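PDB 2QJ8: Mlr6093 protein from Mesorhizobium loti, which probably acts as a zinc-dependent hydrolase of the succinylglutamate desuccinylase/aspartoacylase family, cleaving amide or ester bonds. Local coordinates for residues Ser262-Ser273 with Val308-Gly319. Sequence-based numbering, arbitrary orientation. Where two conformers were deposited one is given.
Sequences SPSPGIFEPRCS and VFAIRSAMYVQG
The Phe268 ring packs across Ile311 and Arg312: CE2 stands 4.1 Å from Ile311 CG1, CD2 lies 3.7 Å from Arg312 CB, and the carbonyl oxygens of Arg312 and Ser313 meet the ring edge in its plane. A chi1 of 174°, which sets CG opposite the backbone N, swings the ring across them. Val317 CG1 adds to this side beside Phe268 CB, and Val323 of strand 322-329 touches Phe268, Arg312 and Val317. Strands 266-270 and 315-317 form an antiparallel ladder, part of a four-stranded sheet set apart from the bulk of the chain; paired N-H...O bonds join Gly266 to Val317 and Phe268 to Met315, a selenomethionine. From the other face rise the non-hydrogen-bonded pair Ile267 and Tyr316; in the conformer given, Ile267 CG1 lies 3.4 Å from Tyr316 CE1, and both side chains pack on Glu86 of the second subunit. Beyond the ladder, Ser262 OG donates to Gln318 O at 2.7 Å, in the carbonyl plane, and also bonds weakly to Glu321 N; an alanine here would probably leave the Gln318 carbonyl without this donor and the two backbones less firmly tied. The solvent side is looser: exposed Pro265 meets exposed Gln318 through CB and OE1, 3.8 Å apart.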
loop_
_atom_site.group_PDB
_atom_site.type_symbol
_atom_site.label_atom_id
_atom_site.label_comp_id
_atom_site.label_asym_id
_atom_site.label_seq_id
_atom_site.Cartn_x
_atom_site.Cartn_y
_atom_site.Cartn_z
ATOM N N SER A 262 15.986 -11.419 1.452
ATOM C CA SER A 262 15.932 -12.243 0.278
ATOM C C SER A 262 17.384 -12.561 -0.114
ATOM O O SER A 262 18.231 -11.676 -0.079
ATOM C CB SER A 262 15.257 -11.497 -0.866
ATOM O OG SER A 262 15.905 -10.250 -1.109
ATOM N N PRO A 263 17.672 -13.810 -0.509
ATOM C CA PRO A 263 19.035 -14.152 -0.899
ATOM C C PRO A 263 19.391 -13.722 -2.333
ATOM O O PRO A 263 20.566 -13.757 -2.703
ATOM C CB PRO A 263 19.017 -15.671 -0.827
ATOM C CG PRO A 263 17.622 -16.012 -1.264
ATOM C CD PRO A 263 16.765 -14.965 -0.653
ATOM N N SER A 264 18.380 -13.382 -3.138
ATOM C CA SER A 264 18.551 -13.020 -4.544
ATOM C C SER A 264 17.339 -12.212 -4.986
ATOM O O SER A 264 16.388 -12.097 -4.219
ATOM C CB SER A 264 18.782 -14.296 -5.398
ATOM O OG SER A 264 17.867 -15.346 -5.127
ATOM N N PRO A 265 17.399 -11.566 -6.165
ATOM C CA PRO A 265 16.220 -10.827 -6.593
ATOM C C PRO A 265 15.096 -11.738 -7.095
ATOM O O PRO A 265 15.357 -12.817 -7.594
ATOM C CB PRO A 265 16.746 -9.949 -7.740
ATOM C CG PRO A 265 17.874 -10.701 -8.287
ATOM C CD PRO A 265 18.513 -11.388 -7.114
ATOM N N GLY A 266 13.853 -11.285 -6.942
ATOM C CA GLY A 266 12.678 -12.054 -7.399
ATOM C C GLY A 266 11.379 -11.446 -6.892
ATOM O O GLY A 266 11.375 -10.335 -6.362
ATOM N N ILE A 267 10.280 -12.189 -7.014
ATOM C CA ILE A 267 8.990 -11.744 -6.454
ATOM C C ILE A 267 8.848 -12.360 -5.064
ATOM O O ILE A 267 8.819 -13.581 -4.922
ATOM C CB ILE A 267 7.778 -12.163 -7.299
ATOM C CG1 ILE A 267 7.843 -11.565 -8.684
ATOM C CG2 ILE A 267 6.471 -11.674 -6.665
ATOM C CD1 ILE A 267 6.898 -12.249 -9.646
ATOM N N PHE A 268 8.804 -11.519 -4.034
ATOM C CA PHE A 268 8.631 -11.996 -2.685
ATOM C C PHE A 268 7.146 -12.225 -2.494
ATOM O O PHE A 268 6.356 -11.379 -2.870
ATOM C CB PHE A 268 9.101 -10.962 -1.645
ATOM C CG PHE A 268 8.814 -11.367 -0.233
ATOM C CD1 PHE A 268 9.505 -12.425 0.341
ATOM C CD2 PHE A 268 7.829 -10.715 0.518
ATOM C CE1 PHE A 268 9.251 -12.814 1.636
ATOM C CE2 PHE A 268 7.579 -11.087 1.821
ATOM C CZ PHE A 268 8.287 -12.149 2.388
ATOM N N GLU A 269 6.795 -13.358 -1.905
ATOM C CA GLU A 269 5.426 -13.691 -1.578
ATOM C C GLU A 269 5.366 -13.943 -0.076
ATOM O O GLU A 269 5.958 -14.916 0.375
ATOM C CB GLU A 269 4.996 -14.959 -2.311
ATOM C CG GLU A 269 3.610 -15.441 -1.880
ATOM C CD GLU A 269 3.213 -16.735 -2.475
ATOM O OE1 GLU A 269 3.942 -17.304 -3.298
ATOM O OE2 GLU A 269 2.139 -17.201 -2.097
ATOM N N PRO A 270 4.628 -13.110 0.690
ATOM C CA PRO A 270 4.521 -13.413 2.108
ATOM C C PRO A 270 3.732 -14.725 2.367
ATOM O O PRO A 270 2.826 -15.061 1.624
ATOM C CB PRO A 270 3.770 -12.210 2.673
ATOM C CG PRO A 270 3.005 -11.669 1.539
ATOM C CD PRO A 270 3.856 -11.907 0.332
ATOM N N ARG A 271 4.140 -15.455 3.388
ATOM C CA ARG A 271 3.492 -16.707 3.809
ATOM C C ARG A 271 3.067 -16.656 5.309
ATOM O O ARG A 271 2.843 -17.674 5.926
ATOM C CB ARG A 271 4.417 -17.874 3.468
ATOM C CG ARG A 271 4.516 -18.204 1.965
ATOM C CD ARG A 271 3.285 -19.024 1.525
ATOM N NE ARG A 271 3.222 -19.323 0.094
ATOM C CZ ARG A 271 3.867 -20.309 -0.544
ATOM N NH1 ARG A 271 4.696 -21.144 0.085
ATOM N NH2 ARG A 271 3.695 -20.446 -1.860
ATOM N N CYS A 272 2.924 -15.452 5.869
ATOM C CA CYS A 272 2.482 -15.266 7.241
ATOM C C CYS A 272 2.020 -13.824 7.384
ATOM O O CYS A 272 2.336 -12.973 6.541
ATOM C CB CYS A 272 3.593 -15.619 8.253
ATOM S SG CYS A 272 5.013 -14.584 8.099
ATOM N N SER A 273 1.245 -13.561 8.430
ATOM C CA SER A 273 0.668 -12.244 8.695
ATOM C C SER A 273 1.233 -11.618 9.941
ATOM O O SER A 273 1.776 -12.318 10.782
ATOM C CB SER A 273 -0.842 -12.388 8.871
ATOM O OG SER A 273 -1.445 -12.795 7.663
ATOM N N VAL A 308 5.679 -12.395 14.152
ATOM C CA VAL A 308 5.825 -11.536 12.971
ATOM C C VAL A 308 5.460 -10.111 13.348
ATOM O O VAL A 308 4.313 -9.825 13.652
ATOM C CB VAL A 308 4.974 -11.970 11.768
ATOM C CG1 VAL A 308 5.189 -10.977 10.594
ATOM C CG2 VAL A 308 5.323 -13.418 11.347
ATOM N N PHE A 309 6.456 -9.234 13.338
ATOM C CA PHE A 309 6.246 -7.839 13.653
ATOM C C PHE A 309 5.925 -7.107 12.371
ATOM O O PHE A 309 5.008 -6.323 12.352
ATOM C CB PHE A 309 7.463 -7.220 14.344
ATOM C CG PHE A 309 7.410 -5.709 14.389
ATOM C CD1 PHE A 309 6.616 -5.069 15.323
ATOM C CD2 PHE A 309 8.117 -4.931 13.463
ATOM C CE1 PHE A 309 6.553 -3.700 15.365
ATOM C CE2 PHE A 309 8.027 -3.545 13.489
ATOM C CZ PHE A 309 7.247 -2.935 14.456
ATOM N N ALA A 310 6.701 -7.363 11.308
ATOM C CA ALA A 310 6.486 -6.729 10.029
ATOM C C ALA A 310 6.830 -7.693 8.910
ATOM O O ALA A 310 7.719 -8.533 9.066
ATOM C CB ALA A 310 7.339 -5.444 9.924
ATOM N N ILE A 311 6.122 -7.572 7.790
ATOM C CA ILE A 311 6.350 -8.428 6.621
ATOM C C ILE A 311 5.953 -7.666 5.358
ATOM O O ILE A 311 4.973 -6.926 5.375
ATOM C CB ILE A 311 5.619 -9.791 6.746
ATOM C CG1 ILE A 311 6.129 -10.758 5.644
ATOM C CG2 ILE A 311 4.081 -9.604 6.765
ATOM C CD1 ILE A 311 5.715 -12.152 5.791
ATOM N N ARG A 312 6.762 -7.804 4.296
ATOM C CA ARG A 312 6.498 -7.142 3.013
ATOM C C ARG A 312 5.289 -7.704 2.326
ATOM O O ARG A 312 4.952 -8.883 2.518
ATOM C CB ARG A 312 7.641 -7.325 2.005
ATOM C CG ARG A 312 8.832 -6.474 2.205
ATOM C CD ARG A 312 9.692 -6.471 0.913
ATOM N NE ARG A 312 11.014 -5.869 1.114
ATOM C CZ ARG A 312 11.263 -4.566 1.294
ATOM N NH1 ARG A 312 10.297 -3.648 1.320
ATOM N NH2 ARG A 312 12.520 -4.174 1.484
ATOM N N SER A 313 4.659 -6.869 1.498
ATOM C CA SER A 313 3.556 -7.269 0.643
ATOM C C SER A 313 4.206 -7.950 -0.544
ATOM O O SER A 313 5.421 -7.822 -0.744
ATOM C CB SER A 313 2.808 -6.042 0.134
ATOM O OG SER A 313 2.351 -5.269 1.238
ATOM N N ALA A 314 3.422 -8.690 -1.309
ATOM C CA ALA A 314 3.932 -9.335 -2.527
ATOM C C ALA A 314 4.483 -8.247 -3.460
ATOM O O ALA A 314 3.762 -7.308 -3.853
ATOM C CB ALA A 314 2.865 -10.145 -3.199
HETATM N N MSE A 315 5.780 -8.326 -3.759
HETATM C CA MSE A 315 6.450 -7.287 -4.534
HETATM C C MSE A 315 7.762 -7.808 -5.065
HETATM O O MSE A 315 8.260 -8.805 -4.562
HETATM C CB MSE A 315 6.784 -6.103 -3.605
HETATM C CG MSE A 315 7.868 -6.441 -2.516
HETATM SE SE MSE A 315 8.395 -4.984 -1.359
HETATM C CE MSE A 315 8.777 -3.618 -2.733
ATOM N N TYR A 316 8.340 -7.070 -6.011
ATOM C CA TYR A 316 9.668 -7.384 -6.541
ATOM C C TYR A 316 10.733 -6.913 -5.534
ATOM O O TYR A 316 10.668 -5.794 -5.053
ATOM C CB TYR A 316 9.921 -6.675 -7.877
ATOM C CG TYR A 316 9.034 -7.111 -9.020
ATOM C CD1 TYR A 316 9.064 -8.414 -9.479
ATOM C CD2 TYR A 316 8.200 -6.199 -9.673
ATOM C CE1 TYR A 316 8.277 -8.805 -10.537
ATOM C CE2 TYR A 316 7.412 -6.586 -10.716
ATOM C CZ TYR A 316 7.451 -7.880 -11.142
ATOM O OH TYR A 316 6.666 -8.243 -12.185
ATOM N N VAL A 317 11.707 -7.759 -5.228
ATOM C CA VAL A 317 12.790 -7.376 -4.297
ATOM C C VAL A 317 14.111 -7.655 -4.978
ATOM O O VAL A 317 14.194 -8.521 -5.840
ATOM C CB VAL A 317 12.788 -8.154 -2.935
ATOM C CG1 VAL A 317 11.575 -7.758 -2.061
ATOM C CG2 VAL A 317 12.909 -9.661 -3.155
ATOM N N GLN A 318 15.130 -6.905 -4.582
ATOM C CA GLN A 318 16.505 -7.140 -5.012
ATOM C C GLN A 318 17.111 -8.114 -4.023
ATOM O O GLN A 318 16.482 -8.480 -3.014
ATOM C CB GLN A 318 17.325 -5.836 -5.024
ATOM C CG GLN A 318 16.935 -4.828 -6.112
ATOM C CD GLN A 318 17.210 -5.326 -7.536
ATOM O OE1 GLN A 318 17.901 -6.341 -7.751
ATOM N NE2 GLN A 318 16.660 -4.609 -8.522
ATOM N N GLY A 319 18.325 -8.562 -4.322
ATOM C CA GLY A 319 19.063 -9.428 -3.422
ATOM C C GLY A 319 19.380 -8.673 -2.145
ATOM O O GLY A 319 19.546 -7.438 -2.157
#